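Long-range contact in Asp/Glu-specific dipeptidyl-peptidase (Flavobacterium psychrophilum, PDB 5JXF), which removes dipeptides from the N-terminus of oligopeptides as a serine peptidase, with strict specificity for an acidic residue at the P1 position: residues A[641-655]-A[697-711]. Numbering follows the deposited sequence.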
ATOM      1  N   TYR A 641     -28.551  12.268  -3.575  1.00 52.45           N
ATOM      2  CA  TYR A 641     -27.682  11.122  -3.333  1.00 56.11           C
ATOM      3  C   TYR A 641     -26.534  11.449  -2.384  1.00 53.86           C
ATOM      4  O   TYR A 641     -25.788  10.563  -1.980  1.00 45.45           O
ATOM      5  CB  TYR A 641     -27.124  10.605  -4.650  1.00 53.23           C
ATOM      6  CG  TYR A 641     -28.177  10.511  -5.699  1.00 49.77           C
ATOM      7  CD1 TYR A 641     -29.237   9.624  -5.562  1.00 46.65           C
ATOM      8  CD2 TYR A 641     -28.133  11.331  -6.809  1.00 51.40           C
ATOM      9  CE1 TYR A 641     -30.224   9.551  -6.526  1.00 51.22           C
ATOM     10  CE2 TYR A 641     -29.107  11.268  -7.770  1.00 58.02           C
ATOM     11  CZ  TYR A 641     -30.150  10.371  -7.628  1.00 56.27           C
ATOM     12  OH  TYR A 641     -31.114  10.317  -8.599  1.00 64.20           O
ATOM     13  N   GLY A 642     -26.390  12.723  -2.038  1.00 58.08           N
ATOM     14  CA  GLY A 642     -25.316  13.141  -1.158  1.00 56.90           C
ATOM     15  C   GLY A 642     -25.636  13.058   0.322  1.00 58.09           C
ATOM     16  O   GLY A 642     -26.783  12.955   0.726  1.00 57.56           O
ATOM     17  N   GLU A 643     -24.589  13.116   1.136  1.00 60.88           N
ATOM     18  CA  GLU A 643     -24.710  12.988   2.581  1.00 59.67           C
ATOM     19  C   GLU A 643     -23.825  14.038   3.239  1.00 67.96           C
ATOM     20  O   GLU A 643     -22.624  13.814   3.388  1.00 68.91           O
ATOM     21  CB  GLU A 643     -24.292  11.580   3.021  1.00 61.95           C
ATOM     22  CG  GLU A 643     -24.362  11.327   4.519  1.00 69.58           C
ATOM     23  CD  GLU A 643     -23.959   9.905   4.880  1.00 70.66           C
ATOM     24  OE1 GLU A 643     -22.740   9.609   4.865  1.00 65.63           O
ATOM     25  OE2 GLU A 643     -24.865   9.077   5.150  1.00 70.40           O
ATOM     26  N   ASN A 644     -24.401  15.182   3.607  1.00 70.37           N
ATOM     27  CA  ASN A 644     -23.617  16.280   4.179  1.00 72.71           C
ATOM     28  C   ASN A 644     -22.482  16.725   3.259  1.00 71.83           C
ATOM     29  O   ASN A 644     -21.379  16.981   3.731  1.00 68.83           O
ATOM     30  CB  ASN A 644     -23.006  15.888   5.536  1.00 77.80           C
ATOM     31  CG  ASN A 644     -24.010  15.266   6.488  1.00 78.62           C
ATOM     32  OD1 ASN A 644     -25.210  15.529   6.412  1.00 85.07           O
ATOM     33  ND2 ASN A 644     -23.514  14.430   7.398  1.00 76.47           N
ATOM     34  N   GLY A 645     -22.731  16.785   1.952  1.00 72.76           N
ATOM     35  CA  GLY A 645     -21.721  17.271   1.016  1.00 62.71           C
ATOM     36  C   GLY A 645     -20.709  16.247   0.515  1.00 63.78           C
ATOM     37  O   GLY A 645     -19.795  16.594  -0.236  1.00 62.16           O
ATOM     38  N   LYS A 646     -20.876  14.986   0.919  1.00 61.14           N
ATOM     39  CA  LYS A 646     -20.000  13.900   0.489  1.00 59.28           C
ATOM     40  C   LYS A 646     -20.794  12.833  -0.296  1.00 56.64           C
ATOM     41  O   LYS A 646     -21.977  12.655  -0.047  1.00 51.92           O
ATOM     42  CB  LYS A 646     -19.321  13.268   1.703  1.00 63.92           C
ATOM     43  CG  LYS A 646     -18.707  14.291   2.663  1.00 75.20           C
ATOM     44  CD  LYS A 646     -17.957  13.622   3.812  1.00 73.05           C
ATOM     45  CE  LYS A 646     -16.899  12.669   3.301  1.00 75.17           C
ATOM     46  NZ  LYS A 646     -16.164  13.242   2.136  1.00 75.70           N
ATOM     47  N   LEU A 647     -20.147  12.151  -1.243  1.00 47.16           N
ATOM     48  CA  LEU A 647     -20.806  11.090  -2.006  1.00 46.33           C
ATOM     49  C   LEU A 647     -20.247   9.730  -1.623  1.00 45.87           C
ATOM     50  O   LEU A 647     -19.104   9.397  -1.960  1.00 53.39           O
ATOM     51  CB  LEU A 647     -20.638  11.305  -3.504  1.00 45.86           C
ATOM     52  CG  LEU A 647     -21.518  10.431  -4.390  1.00 51.38           C
ATOM     53  CD1 LEU A 647     -22.977  10.894  -4.316  1.00 53.01           C
ATOM     54  CD2 LEU A 647     -21.008  10.456  -5.819  1.00 55.59           C
ATOM     55  N   PRO A 648     -21.032   8.947  -0.889  1.00 50.16           N
ATOM     56  CA  PRO A 648     -20.640   7.576  -0.572  1.00 49.95           C
ATOM     57  C   PRO A 648     -20.378   6.808  -1.858  1.00 42.71           C
ATOM     58  O   PRO A 648     -20.983   7.090  -2.892  1.00 46.36           O
ATOM     59  CB  PRO A 648     -21.858   7.027   0.168  1.00 62.51           C
ATOM     60  CG  PRO A 648     -22.516   8.242   0.727  1.00 61.25           C
ATOM     61  CD  PRO A 648     -22.331   9.302  -0.302  1.00 57.61           C
ATOM     62  N   VAL A 649     -19.454   5.865  -1.819  1.00 42.68           N
ATOM     63  CA  VAL A 649     -19.161   5.133  -3.028  1.00 46.92           C
ATOM     64  C   VAL A 649     -19.248   3.624  -2.778  1.00 42.12           C
ATOM     65  O   VAL A 649     -19.941   2.927  -3.508  1.00 43.78           O
ATOM     66  CB  VAL A 649     -17.790   5.537  -3.589  1.00 53.38           C
ATOM     67  CG1 VAL A 649     -17.372   4.617  -4.698  1.00 50.43           C
ATOM     68  CG2 VAL A 649     -17.850   6.953  -4.105  1.00 57.01           C
ATOM     69  N   CYS A 650     -18.550   3.127  -1.758  1.00 41.99           N
ATOM     70  CA  CYS A 650     -18.558   1.701  -1.426  1.00 42.63           C
ATOM     71  C   CYS A 650     -18.651   1.524   0.075  1.00 45.58           C
ATOM     72  O   CYS A 650     -18.380   2.461   0.837  1.00 41.03           O
ATOM     73  CB  CYS A 650     -17.292   0.981  -1.932  1.00 36.23           C
ATOM     74  SG  CYS A 650     -16.974   1.048  -3.709  1.00 48.14           S
ATOM     75  N   PHE A 651     -19.027   0.319   0.493  1.00 34.89           N
ATOM     76  CA  PHE A 651     -18.910  -0.070   1.895  1.00 37.54           C
ATOM     77  C   PHE A 651     -18.686  -1.576   2.037  1.00 40.48           C
ATOM     78  O   PHE A 651     -18.723  -2.315   1.051  1.00 47.20           O
ATOM     79  CB  PHE A 651     -20.137   0.385   2.713  1.00 40.69           C
ATOM     80  CG  PHE A 651     -21.443  -0.299   2.342  1.00 39.79           C
ATOM     81  CD1 PHE A 651     -22.212   0.168   1.296  1.00 39.56           C
ATOM     82  CD2 PHE A 651     -21.918  -1.372   3.086  1.00 36.80           C
ATOM     83  CE1 PHE A 651     -23.430  -0.447   0.972  1.00 46.17           C
ATOM     84  CE2 PHE A 651     -23.130  -1.977   2.777  1.00 40.68           C
ATOM     85  CZ  PHE A 651     -23.882  -1.520   1.717  1.00 42.10           C
ATOM     86  N   ILE A 652     -18.414  -2.020   3.262  1.00 40.23           N
ATOM     87  CA  ILE A 652     -18.058  -3.410   3.511  1.00 37.03           C
ATOM     88  C   ILE A 652     -18.778  -3.943   4.740  1.00 41.65           C
ATOM     89  O   ILE A 652     -19.086  -3.185   5.651  1.00 41.83           O
ATOM     90  CB  ILE A 652     -16.525  -3.610   3.728  1.00 46.33           C
ATOM     91  CG1 ILE A 652     -15.953  -2.555   4.691  1.00 41.66           C
ATOM     92  CG2 ILE A 652     -15.787  -3.532   2.418  1.00 49.65           C
ATOM     93  CD1 ILE A 652     -14.452  -2.836   5.128  1.00 40.68           C
ATOM     94  N   GLY A 653     -19.022  -5.249   4.761  1.00 39.38           N
ATOM     95  CA  GLY A 653     -19.632  -5.890   5.905  1.00 44.10           C
ATOM     96  C   GLY A 653     -19.145  -7.298   6.177  1.00 44.08           C
ATOM     97  O   GLY A 653     -18.306  -7.846   5.464  1.00 48.03           O
ATOM     98  N   THR A 654     -19.687  -7.892   7.230  1.00 44.29           N
ATOM     99  CA  THR A 654     -19.299  -9.219   7.643  1.00 45.41           C
ATOM    100  C   THR A 654     -20.112 -10.328   6.946  1.00 47.84           C
ATOM    101  O   THR A 654     -20.265 -11.407   7.486  1.00 50.14           O
ATOM    102  CB  THR A 654     -19.452  -9.373   9.159  1.00 45.23           C
ATOM    103  OG1 THR A 654     -20.812  -9.115   9.530  1.00 48.21           O
ATOM    104  CG2 THR A 654     -18.544  -8.370   9.877  1.00 46.90           C
ATOM    105  N   ASN A 655     -20.611 -10.064   5.747  1.00 43.39           N
ATOM    106  CA  ASN A 655     -21.322 -11.100   5.001  1.00 45.97           C
ATOM    107  C   ASN A 655     -20.346 -12.065   4.337  1.00 48.59           C
ATOM    108  O   ASN A 655     -19.323 -11.662   3.807  1.00 53.85           O
ATOM    109  CB  ASN A 655     -22.232 -10.480   3.938  1.00 33.36           C
ATOM    110  CG  ASN A 655     -23.138  -9.414   4.491  1.00 52.60           C
ATOM    111  OD1 ASN A 655     -24.137  -9.711   5.137  1.00 59.83           O
ATOM    112  ND2 ASN A 655     -22.813  -8.156   4.209  1.00 49.83           N
ATOM    113  N   ARG A 697     -14.411  -9.650   4.848  1.00 38.31           N
ATOM    114  CA  ARG A 697     -15.447  -8.679   4.575  1.00 38.34           C
ATOM    115  C   ARG A 697     -15.864  -8.760   3.121  1.00 48.52           C
ATOM    116  O   ARG A 697     -15.059  -9.078   2.250  1.00 42.99           O
ATOM    117  CB  ARG A 697     -14.978  -7.237   4.884  1.00 41.24           C
ATOM    118  CG  ARG A 697     -14.570  -6.967   6.312  1.00 40.10           C
ATOM    119  CD  ARG A 697     -15.764  -6.915   7.266  1.00 50.01           C
ATOM    120  NE  ARG A 697     -15.368  -6.535   8.627  1.00 49.64           N
ATOM    121  CZ  ARG A 697     -14.918  -7.397   9.536  1.00 47.89           C
ATOM    122  NH1 ARG A 697     -14.793  -8.695   9.235  1.00 43.18           N
ATOM    123  NH2 ARG A 697     -14.580  -6.966  10.745  1.00 44.32           N
ATOM    124  N   ASN A 698     -17.122  -8.437   2.841  1.00 45.31           N
ATOM    125  CA  ASN A 698     -17.523  -8.332   1.453  1.00 37.38           C
ATOM    126  C   ASN A 698     -17.571  -6.862   1.073  1.00 40.89           C
ATOM    127  O   ASN A 698     -17.773  -6.008   1.938  1.00 40.19           O
ATOM    128  CB  ASN A 698     -18.874  -9.038   1.209  1.00 37.51           C
ATOM    129  CG  ASN A 698     -20.070  -8.261   1.774  1.00 41.89           C
ATOM    130  OD1 ASN A 698     -20.143  -7.970   2.979  1.00 42.55           O
ATOM    131  ND2 ASN A 698     -21.013  -7.921   0.898  1.00 38.83           N
ATOM    132  N   VAL A 699     -17.353  -6.567  -0.203  1.00 39.15           N
ATOM    133  CA  VAL A 699     -17.371  -5.192  -0.688  1.00 42.86           C
ATOM    134  C   VAL A 699     -18.596  -4.945  -1.560  1.00 40.91           C
ATOM    135  O   VAL A 699     -18.875  -5.716  -2.487  1.00 41.36           O
ATOM    136  CB  VAL A 699     -16.099  -4.865  -1.477  1.00 46.04           C
ATOM    137  CG1 VAL A 699     -15.915  -3.329  -1.653  1.00 35.03           C
ATOM    138  CG2 VAL A 699     -14.898  -5.451  -0.744  1.00 47.05           C
ATOM    139  N   MET A 700     -19.303  -3.857  -1.253  1.00 38.24           N
ATOM    140  CA  MET A 700     -20.562  -3.464  -1.899  1.00 32.68           C
ATOM    141  C   MET A 700     -20.518  -2.069  -2.473  1.00 39.76           C
ATOM    142  O   MET A 700     -19.958  -1.148  -1.865  1.00 35.57           O
ATOM    143  CB  MET A 700     -21.717  -3.548  -0.895  1.00 31.62           C
ATOM    144  CG  MET A 700     -22.150  -4.963  -0.527  1.00 30.98           C
ATOM    145  SD  MET A 700     -22.702  -5.158   1.195  1.00 45.44           S
ATOM    146  CE  MET A 700     -21.152  -4.839   2.071  1.00 55.64           C
ATOM    147  N   VAL A 701     -21.098  -1.886  -3.650  1.00 43.64           N
ATOM    148  CA  VAL A 701     -21.295  -0.524  -4.133  1.00 35.93           C
ATOM    149  C   VAL A 701     -22.478   0.054  -3.377  1.00 41.65           C
ATOM    150  O   VAL A 701     -23.524  -0.588  -3.283  1.00 36.05           O
ATOM    151  CB  VAL A 701     -21.574  -0.428  -5.655  1.00 48.46           C
ATOM    152  CG1 VAL A 701     -21.364   1.017  -6.126  1.00 36.78           C
ATOM    153  CG2 VAL A 701     -20.713  -1.386  -6.460  1.00 50.58           C
ATOM    154  N   ASP A 702     -22.311   1.259  -2.838  1.00 38.80           N
ATOM    155  CA  ASP A 702     -23.397   1.995  -2.194  1.00 39.88           C
ATOM    156  C   ASP A 702     -24.462   2.354  -3.237  1.00 35.93           C
ATOM    157  O   ASP A 702     -24.104   2.878  -4.289  1.00 39.36           O
ATOM    158  CB  ASP A 702     -22.811   3.267  -1.527  1.00 38.61           C
ATOM    159  CG  ASP A 702     -23.756   3.899  -0.539  1.00 48.35           C
ATOM    160  OD1 ASP A 702     -24.892   4.255  -0.941  1.00 50.68           O
ATOM    161  OD2 ASP A 702     -23.363   4.012   0.646  1.00 47.26           O
ATOM    162  N   MET A 703     -25.752   2.083  -2.978  1.00 46.18           N
ATOM    163  CA  MET A 703     -26.796   2.323  -3.994  1.00 38.62           C
ATOM    164  C   MET A 703     -26.925   3.830  -4.294  1.00 44.23           C
ATOM    165  O   MET A 703     -27.279   4.228  -5.411  1.00 44.17           O
ATOM    166  CB  MET A 703     -28.153   1.722  -3.567  1.00 33.14           C
ATOM    167  CG  MET A 703     -28.331   0.184  -3.964  1.00 32.34           C
ATOM    168  SD  MET A 703     -27.870  -0.130  -5.645  1.00 52.81           S
ATOM    169  CE  MET A 703     -29.137   0.838  -6.455  1.00 33.27           C
ATOM    170  N   ARG A 704     -26.607   4.676  -3.320  1.00 43.68           N
ATOM    171  CA  ARG A 704     -26.538   6.115  -3.597  1.00 44.19           C
ATOM    172  C   ARG A 704     -25.560   6.464  -4.734  1.00 38.76           C
ATOM    173  O   ARG A 704     -25.855   7.319  -5.560  1.00 48.20           O
ATOM    174  CB  ARG A 704     -26.166   6.891  -2.333  1.00 52.02           C
ATOM    175  CG  ARG A 704     -27.297   6.911  -1.311  1.00 46.89           C
ATOM    176  CD  ARG A 704     -26.842   7.509   0.002  1.00 48.41           C
ATOM    177  NE  ARG A 704     -25.858   6.653   0.653  1.00 58.01           N
ATOM    178  CZ  ARG A 704     -25.319   6.902   1.845  1.00 55.51           C
ATOM    179  NH1 ARG A 704     -25.681   7.989   2.517  1.00 50.29           N
ATOM    180  NH2 ARG A 704     -24.421   6.061   2.365  1.00 45.62           N
ATOM    181  N   TYR A 705     -24.417   5.794  -4.798  1.00 40.01           N
ATOM    182  CA  TYR A 705     -23.456   6.010  -5.892  1.00 37.63           C
ATOM    183  C   TYR A 705     -23.954   5.449  -7.224  1.00 47.46           C
ATOM    184  O   TYR A 705     -23.752   6.065  -8.277  1.00 48.31           O
ATOM    185  CB  TYR A 705     -22.102   5.385  -5.542  1.00 38.80           C
ATOM    186  CG  TYR A 705     -20.993   5.767  -6.507  1.00 47.42           C
ATOM    187  CD1 TYR A 705     -20.730   7.102  -6.795  1.00 60.32           C
ATOM    188  CD2 TYR A 705     -20.196   4.804  -7.095  1.00 45.96           C
ATOM    189  CE1 TYR A 705     -19.728   7.460  -7.667  1.00 56.20           C
ATOM    190  CE2 TYR A 705     -19.187   5.150  -7.962  1.00 47.27           C
ATOM    191  CZ  TYR A 705     -18.959   6.480  -8.240  1.00 49.97           C
ATOM    192  OH  TYR A 705     -17.969   6.815  -9.114  1.00 50.70           O
ATOM    193  N   VAL A 706     -24.584   4.267  -7.180  1.00 39.72           N
ATOM    194  CA  VAL A 706     -25.197   3.716  -8.385  1.00 46.27           C
ATOM    195  C   VAL A 706     -26.178   4.710  -8.998  1.00 45.41           C
ATOM    196  O   VAL A 706     -26.074   5.070 -10.177  1.00 45.45           O
ATOM    197  CB  VAL A 706     -25.930   2.393  -8.094  1.00 43.98           C
ATOM    198  CG1 VAL A 706     -26.660   1.898  -9.343  1.00 44.06           C
ATOM    199  CG2 VAL A 706     -24.937   1.358  -7.585  1.00 41.06           C
ATOM    200  N   LEU A 707     -27.117   5.182  -8.189  1.00 49.32           N
ATOM    201  CA  LEU A 707     -28.143   6.089  -8.699  1.00 53.90           C
ATOM    202  C   LEU A 707     -27.533   7.420  -9.161  1.00 54.22           C
ATOM    203  O   LEU A 707     -27.898   7.947 -10.216  1.00 52.97           O
ATOM    204  CB  LEU A 707     -29.220   6.328  -7.641  1.00 55.32           C
ATOM    205  CG  LEU A 707     -29.982   5.116  -7.092  1.00 54.77           C
ATOM    206  CD1 LEU A 707     -30.913   5.563  -5.978  1.00 60.21           C
ATOM    207  CD2 LEU A 707     -30.767   4.383  -8.186  1.00 52.88           C
ATOM    208  N   PHE A 708     -26.589   7.943  -8.385  1.00 44.31           N
ATOM    209  CA  PHE A 708     -25.811   9.113  -8.802  1.00 47.51           C
ATOM    210  C   PHE A 708     -25.212   8.932 -10.205  1.00 44.32           C
ATOM    211  O   PHE A 708     -25.278   9.831 -11.041  1.00 43.28           O
ATOM    212  CB  PHE A 708     -24.686   9.404  -7.796  1.00 43.51           C
ATOM    213  CG  PHE A 708     -23.769  10.519  -8.213  1.00 50.24           C
ATOM    214  CD1 PHE A 708     -24.099  11.849  -7.954  1.00 56.08           C
ATOM    215  CD2 PHE A 708     -22.574  10.247  -8.854  1.00 52.09           C
ATOM    216  CE1 PHE A 708     -23.250  12.883  -8.339  1.00 53.51           C
ATOM    217  CE2 PHE A 708     -21.714  11.277  -9.230  1.00 52.74           C
ATOM    218  CZ  PHE A 708     -22.055  12.601  -8.977  1.00 50.16           C
ATOM    219  N   ILE A 709     -24.636   7.768 -10.467  1.00 44.97           N
ATOM    220  CA  ILE A 709     -23.993   7.572 -11.752  1.00 51.80           C
ATOM    221  C   ILE A 709     -25.056   7.471 -12.862  1.00 62.29           C
ATOM    222  O   ILE A 709     -24.923   8.092 -13.915  1.00 65.77           O
ATOM    223  CB  ILE A 709     -23.109   6.333 -11.733  1.00 47.92           C
ATOM    224  CG1 ILE A 709     -21.903   6.579 -10.828  1.00 48.66           C
ATOM    225  CG2 ILE A 709     -22.651   5.981 -13.139  1.00 45.20           C
ATOM    226  CD1 ILE A 709     -20.898   7.564 -11.431  1.00 47.74           C
ATOM    227  N   VAL A 710     -26.118   6.709 -12.611  1.00 55.59           N
ATOM    228  CA  VAL A 710     -27.233   6.624 -13.551  1.00 52.01           C
ATOM    229  C   VAL A 710     -27.795   8.016 -13.873  1.00 57.85           C
ATOM    230  O   VAL A 710     -28.101   8.363 -15.031  1.00 59.58           O
ATOM    231  CB  VAL A 710     -28.364   5.739 -12.978  1.00 42.55           C
ATOM    232  CG1 VAL A 710     -29.571   5.778 -13.893  1.00 47.88           C
ATOM    233  CG2 VAL A 710     -27.858   4.317 -12.752  1.00 41.19           C
ATOM    234  N   ASP A 711     -27.900   8.822 -12.827  1.00 50.19           N
ATOM    235  CA  ASP A 711     -28.610  10.080 -12.896  1.00 49.40           C
ATOM    236  C   ASP A 711     -27.713  11.260 -13.292  1.00 57.54           C
ATOM    237  O   ASP A 711     -27.839  11.798 -14.395  1.00 52.02           O
ATOM    238  CB  ASP A 711     -29.267  10.345 -11.541  1.00 52.98           C
ATOM    239  CG  ASP A 711     -30.147  11.556 -11.541  1.00 58.06           C
ATOM    240  OD1 ASP A 711     -30.089  12.351 -12.499  1.00 61.20           O
ATOM    241  OD2 ASP A 711     -30.908  11.712 -10.563  1.00 67.70           O
TER
HETATM  242  O   HOH W   1     -27.684  10.358   1.496  1.00 65.37           O
HETATM  243  O   HOH W   2     -21.023   3.835   1.990  1.00 51.70           O
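Pro-648 sets its CG over the centre of the Arg-704 guanidinium, 3.3 Å from CZ, the two side chains crossing at about a right angle. The guanidinium edge is engaged as well, since Arg-704 NH1 donates within its own plane to Glu-643 OE2 at 3.0 Å, although it meets that carboxylate from above, the two planes lying 76° apart. Still in plane, but through NE and NH2, Arg-704 grips Asp-702 side-on, NE to OD1 (3.0 Å, 174° at the hydrogen) and NH2 to OD2, and a water links NH1 to Gly-642 O. A bend at chi3 (-67°) turns the guanidinium back toward Asp-702. With a leucine in place of Arg-704, Glu-643 and Asp-702 would probably lose their shared cation and Pro-648 CG the flat group it covers. Asp-702 is also the N-cap of the helix beginning at Met-703, its OD1 accepting from Arg-704 N through the anti lone pair.

Along that helix, Leu-647 CD2 makes a CH-pi contact over the Phe-708 ring, 3.5 Å from its centroid, while Val-649 CG2 sits over the centre of the Tyr-705 ring. Tyr-641 lays one ring face on the backbone at Leu-707 and Phe-708.

Toward Asn-655, strands 648-653 and 698-702 pair antiparallel, Phe-651 and Met-700 exchanging two backbone bonds. Met-700 CB lies over the Phe-651 ring and SD approaches it obliquely, 4.3 Å from the centroid, a Met-aromatic contact. Beyond them Asn-655 ND2 reaches Asn-698 OD1 at 2.9 Å; Thr-280 and Asn-677 respectively hold these two amides from outside.

Strands 601-608 and 673-680 flank the pair. This is an interior antiparallel pair of the second beta-barrel of a chymotrypsin-like double barrel, as in other S46 peptidases, running into a capped helix, with Val-701 beside Asp-237, assigned by similarity to the charge relay.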